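Local coordinates for SsDNA-binding protein essential for mitochondrial genome maintenance (Saccharomyces cerevisiae, PDB 6CQK) that binds single-stranded DNA preferentially and cooperatively, takes part in mitochondrial DNA replication and stimulates the PIF1 helicase, at residues A[4-16]-A[62-74]. Numbering follows the deposited sequence.
Sequences SKMSIVGRIGSEF and VRKGALVYVEADA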
loop_
_atom_site.group_PDB
_atom_site.type_symbol
_atom_site.label_atom_id
_atom_site.label_comp_id
_atom_site.label_asym_id
_atom_site.label_seq_id
_atom_site.Cartn_x
_atom_site.Cartn_y
_atom_site.Cartn_z
ATOM N N SER A 4 0.360 -5.301 -9.814
ATOM C CA SER A 4 -1.002 -4.980 -9.366
ATOM C C SER A 4 -1.262 -5.685 -8.083
ATOM O O SER A 4 -1.568 -6.835 -8.110
ATOM C CB SER A 4 -2.075 -5.292 -10.445
ATOM O OG SER A 4 -2.047 -6.656 -10.782
ATOM N N LYS A 5 -1.117 -4.988 -6.970
ATOM C CA LYS A 5 -1.313 -5.592 -5.661
ATOM C C LYS A 5 -2.481 -4.954 -4.989
ATOM O O LYS A 5 -2.768 -3.809 -5.211
ATOM C CB LYS A 5 -0.081 -5.534 -4.739
ATOM C CG LYS A 5 0.434 -4.157 -4.461
ATOM C CD LYS A 5 1.671 -4.137 -3.578
ATOM C CE LYS A 5 1.221 -4.081 -2.114
ATOM N NZ LYS A 5 2.277 -4.444 -1.130
ATOM N N MET A 6 -3.144 -5.739 -4.148
ATOM C CA MET A 6 -4.293 -5.304 -3.309
ATOM C C MET A 6 -3.976 -5.404 -1.831
ATOM O O MET A 6 -3.299 -6.345 -1.401
ATOM C CB MET A 6 -5.452 -6.219 -3.548
ATOM C CG MET A 6 -6.706 -5.767 -2.826
ATOM S SD MET A 6 -8.192 -5.738 -3.849
ATOM C CE MET A 6 -7.795 -5.005 -5.397
ATOM N N SER A 7 -4.395 -4.424 -1.069
ATOM C CA SER A 7 -4.286 -4.501 0.384
ATOM C C SER A 7 -5.705 -4.447 0.890
ATOM O O SER A 7 -6.465 -3.614 0.442
ATOM C CB SER A 7 -3.472 -3.334 0.940
ATOM O OG SER A 7 -2.292 -3.142 0.166
ATOM N N ILE A 8 -6.050 -5.363 1.791
ATOM C CA ILE A 8 -7.373 -5.460 2.344
ATOM C C ILE A 8 -7.314 -5.482 3.846
ATOM O O ILE A 8 -6.489 -6.150 4.441
ATOM C CB ILE A 8 -7.982 -6.752 1.899
ATOM C CG1 ILE A 8 -8.164 -6.749 0.387
ATOM C CG2 ILE A 8 -9.345 -6.977 2.569
ATOM C CD1 ILE A 8 -8.102 -8.136 -0.181
ATOM N N VAL A 9 -8.185 -4.727 4.478
ATOM C CA VAL A 9 -8.524 -4.969 5.856
ATOM C C VAL A 9 -9.947 -5.430 5.950
ATOM O O VAL A 9 -10.889 -4.747 5.454
ATOM C CB VAL A 9 -8.359 -3.728 6.724
ATOM C CG1 VAL A 9 -8.881 -3.995 8.138
ATOM C CG2 VAL A 9 -6.899 -3.407 6.838
ATOM N N GLY A 10 -10.104 -6.537 6.652
ATOM C CA GLY A 10 -11.389 -7.157 6.735
ATOM C C GLY A 10 -11.397 -8.370 7.592
ATOM O O GLY A 10 -10.409 -8.692 8.253
ATOM N N ARG A 11 -12.524 -9.067 7.597
ATOM C CA ARG A 11 -12.682 -10.187 8.489
ATOM C C ARG A 11 -12.726 -11.461 7.714
ATOM O O ARG A 11 -13.279 -11.512 6.618
ATOM C CB ARG A 11 -13.948 -10.031 9.335
ATOM C CG ARG A 11 -13.669 -9.393 10.695
ATOM C CD ARG A 11 -14.744 -8.518 11.183
ATOM N NE ARG A 11 -14.515 -7.247 10.495
ATOM C CZ ARG A 11 -15.311 -6.196 10.621
ATOM N NH1 ARG A 11 -16.394 -6.243 11.424
ATOM N NH2 ARG A 11 -15.025 -5.097 9.947
ATOM N N ILE A 12 -12.163 -12.502 8.285
ATOM C CA ILE A 12 -12.176 -13.788 7.620
ATOM C C ILE A 12 -13.542 -14.394 7.666
ATOM O O ILE A 12 -14.024 -14.663 8.745
ATOM C CB ILE A 12 -11.085 -14.717 8.185
ATOM C CG1 ILE A 12 -9.748 -14.111 7.706
ATOM C CG2 ILE A 12 -11.310 -16.142 7.720
ATOM C CD1 ILE A 12 -8.523 -14.918 7.999
ATOM N N GLY A 13 -14.135 -14.587 6.492
ATOM C CA GLY A 13 -15.495 -15.014 6.385
ATOM C C GLY A 13 -15.678 -16.422 5.890
ATOM O O GLY A 13 -16.726 -16.773 5.403
ATOM N N SER A 14 -14.678 -17.273 6.062
ATOM C CA SER A 14 -14.818 -18.683 5.679
ATOM C C SER A 14 -13.837 -19.608 6.401
ATOM O O SER A 14 -12.881 -19.141 7.079
ATOM C CB SER A 14 -14.674 -18.841 4.164
ATOM O OG SER A 14 -13.319 -18.692 3.732
ATOM N N GLU A 15 -14.105 -20.919 6.289
ATOM C CA GLU A 15 -13.130 -21.950 6.655
ATOM C C GLU A 15 -11.967 -21.842 5.691
ATOM O O GLU A 15 -12.037 -21.208 4.643
ATOM C CB GLU A 15 -13.701 -23.387 6.544
ATOM C CG GLU A 15 -14.694 -23.944 7.590
ATOM C CD GLU A 15 -14.890 -23.078 8.827
ATOM O OE1 GLU A 15 -13.914 -22.965 9.622
ATOM O OE2 GLU A 15 -16.020 -22.509 8.998
ATOM N N PHE A 16 -10.869 -22.459 6.071
ATOM C CA PHE A 16 -9.729 -22.554 5.180
ATOM C C PHE A 16 -9.837 -23.879 4.391
ATOM O O PHE A 16 -9.367 -24.873 4.868
ATOM C CB PHE A 16 -8.416 -22.480 5.998
ATOM C CG PHE A 16 -8.231 -21.200 6.783
ATOM C CD1 PHE A 16 -7.953 -20.012 6.124
ATOM C CD2 PHE A 16 -8.254 -21.197 8.163
ATOM C CE1 PHE A 16 -7.735 -18.836 6.829
ATOM C CE2 PHE A 16 -8.017 -20.044 8.874
ATOM C CZ PHE A 16 -7.760 -18.861 8.211
ATOM N N VAL A 62 -4.804 -18.801 13.308
ATOM C CA VAL A 62 -5.905 -17.877 12.826
ATOM C C VAL A 62 -7.314 -18.481 12.769
ATOM O O VAL A 62 -7.564 -19.458 12.079
ATOM C CB VAL A 62 -5.634 -17.292 11.410
ATOM C CG1 VAL A 62 -6.794 -16.413 10.915
ATOM C CG2 VAL A 62 -4.365 -16.475 11.411
ATOM N N ARG A 63 -8.259 -17.870 13.454
ATOM C CA ARG A 63 -9.635 -18.396 13.537
ATOM C C ARG A 63 -10.569 -17.569 12.664
ATOM O O ARG A 63 -10.304 -16.394 12.413
ATOM C CB ARG A 63 -10.136 -18.358 14.996
ATOM C CG ARG A 63 -9.372 -19.269 15.966
ATOM C CD ARG A 63 -10.005 -19.266 17.362
ATOM N NE ARG A 63 -9.891 -17.960 18.030
ATOM C CZ ARG A 63 -8.809 -17.508 18.679
ATOM N NH1 ARG A 63 -7.690 -18.236 18.760
ATOM N NH2 ARG A 63 -8.845 -16.296 19.245
ATOM N N LYS A 64 -11.668 -18.186 12.238
ATOM C CA LYS A 64 -12.700 -17.483 11.488
ATOM C C LYS A 64 -13.156 -16.206 12.238
ATOM O O LYS A 64 -13.125 -16.157 13.464
ATOM C CB LYS A 64 -13.856 -18.453 11.208
ATOM C CG LYS A 64 -14.982 -17.929 10.338
ATOM C CD LYS A 64 -15.934 -19.090 9.944
ATOM C CE LYS A 64 -17.421 -18.766 9.882
ATOM N NZ LYS A 64 -17.760 -17.708 8.903
ATOM N N GLY A 65 -13.514 -15.162 11.488
ATOM C CA GLY A 65 -13.910 -13.874 12.057
ATOM C C GLY A 65 -12.756 -12.950 12.419
ATOM O O GLY A 65 -12.966 -11.823 12.888
ATOM N N ALA A 66 -11.529 -13.419 12.243
ATOM C CA ALA A 66 -10.362 -12.584 12.500
ATOM C C ALA A 66 -10.277 -11.349 11.620
ATOM O O ALA A 66 -10.405 -11.432 10.399
ATOM C CB ALA A 66 -9.117 -13.383 12.295
ATOM N N LEU A 67 -10.104 -10.198 12.262
ATOM C CA LEU A 67 -9.687 -8.981 11.554
ATOM C C LEU A 67 -8.238 -9.147 11.120
ATOM O O LEU A 67 -7.361 -9.338 11.968
ATOM C CB LEU A 67 -9.812 -7.744 12.433
ATOM C CG LEU A 67 -9.613 -6.420 11.727
ATOM C CD1 LEU A 67 -10.682 -6.213 10.684
ATOM C CD2 LEU A 67 -9.606 -5.243 12.683
ATOM N N VAL A 68 -8.026 -9.080 9.807
ATOM C CA VAL A 68 -6.709 -9.237 9.195
ATOM C C VAL A 68 -6.353 -8.066 8.288
ATOM O O VAL A 68 -7.236 -7.342 7.814
ATOM C CB VAL A 68 -6.620 -10.496 8.347
ATOM C CG1 VAL A 68 -6.777 -11.664 9.238
ATOM C CG2 VAL A 68 -7.667 -10.540 7.247
ATOM N N TYR A 69 -5.061 -7.885 8.035
ATOM C CA TYR A 69 -4.586 -6.960 6.966
ATOM C C TYR A 69 -3.805 -7.835 6.014
ATOM O O TYR A 69 -2.803 -8.398 6.419
ATOM C CB TYR A 69 -3.731 -5.839 7.538
ATOM C CG TYR A 69 -2.909 -5.093 6.536
ATOM C CD1 TYR A 69 -1.637 -5.501 6.205
ATOM C CD2 TYR A 69 -3.379 -3.954 5.948
ATOM C CE1 TYR A 69 -0.871 -4.806 5.308
ATOM C CE2 TYR A 69 -2.631 -3.265 5.024
ATOM C CZ TYR A 69 -1.375 -3.693 4.713
ATOM O OH TYR A 69 -0.643 -2.951 3.796
ATOM N N VAL A 70 -4.320 -8.024 4.803
ATOM C CA VAL A 70 -3.732 -8.926 3.828
ATOM C C VAL A 70 -3.230 -8.110 2.671
ATOM O O VAL A 70 -3.853 -7.114 2.266
ATOM C CB VAL A 70 -4.756 -9.880 3.282
ATOM C CG1 VAL A 70 -4.228 -10.631 2.072
ATOM C CG2 VAL A 70 -5.241 -10.815 4.378
ATOM N N GLU A 71 -2.062 -8.486 2.158
ATOM C CA GLU A 71 -1.565 -7.940 0.896
ATOM C C GLU A 71 -1.485 -9.094 -0.077
ATOM O O GLU A 71 -1.049 -10.147 0.282
ATOM C CB GLU A 71 -0.182 -7.378 1.045
ATOM C CG GLU A 71 -0.121 -6.172 1.907
ATOM C CD GLU A 71 1.279 -5.727 2.185
ATOM O OE1 GLU A 71 2.213 -6.547 2.443
ATOM O OE2 GLU A 71 1.389 -4.491 2.128
ATOM N N ALA A 72 -1.943 -8.885 -1.293
ATOM C CA ALA A 72 -2.049 -9.969 -2.235
ATOM C C ALA A 72 -1.747 -9.480 -3.655
ATOM O O ALA A 72 -2.166 -8.388 -4.046
ATOM C CB ALA A 72 -3.488 -10.584 -2.166
ATOM N N ASP A 73 -1.088 -10.326 -4.434
ATOM C CA ASP A 73 -0.920 -10.040 -5.855
ATOM C C ASP A 73 -2.199 -10.282 -6.586
ATOM O O ASP A 73 -2.837 -11.319 -6.374
ATOM C CB ASP A 73 0.255 -10.842 -6.450
ATOM C CG ASP A 73 1.580 -10.203 -6.097
ATOM O OD1 ASP A 73 1.665 -8.947 -6.138
ATOM O OD2 ASP A 73 2.509 -10.897 -5.668
ATOM N N ALA A 74 -2.575 -9.335 -7.413
ATOM C CA ALA A 74 -3.807 -9.410 -8.171
ATOM C C ALA A 74 -3.608 -9.695 -9.647
ATOM O O ALA A 74 -2.737 -9.091 -10.269
ATOM C CB ALA A 74 -4.583 -8.098 -8.034
#
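Met6, Ile8 and Gly10 exchange paired backbone hydrogen bonds with Ala72, Val70 and Val68, an antiparallel ladder joining the first and fourth strands of this OB-fold domain; Met6 N lies 2.8 Å from Ala72 O. At one end Ser4 OG donates to Ala74 O (2.6 Å); at the other, within the type II turn from Arg63 to Ala66, Gly65 N donates a hydrogen bond to Ile12 O. On the face carrying Val9 and Ser7, Lys5 and Glu71 run side by side into a weak salt bridge, NZ to OE2 3.4 Å. The same OE2 accepts Tyr69 OH (3.0 Å) from above the carboxylate plane. With Tyr69 CG anti to the backbone N (chi1 164°), the ring edge, at CD2, lies 3.7 Å from Val9 CG2. A leucine in place of Tyr69 would probably leave Glu71 without its hydroxyl partner and its carboxylate freer to turn. Residues 4–9 also pair with a strand of a second subunit, extending the sheet across the interface, where Arg11 NH2 forms a salt bridge with Asp2 of that subunit. Toward the loop ends, Ile12 CD1 touches both Val68 CG1 and Val62 CG1, while Val62 O sits at the edge of the Phe16 ring, 3.3 Å from CE2.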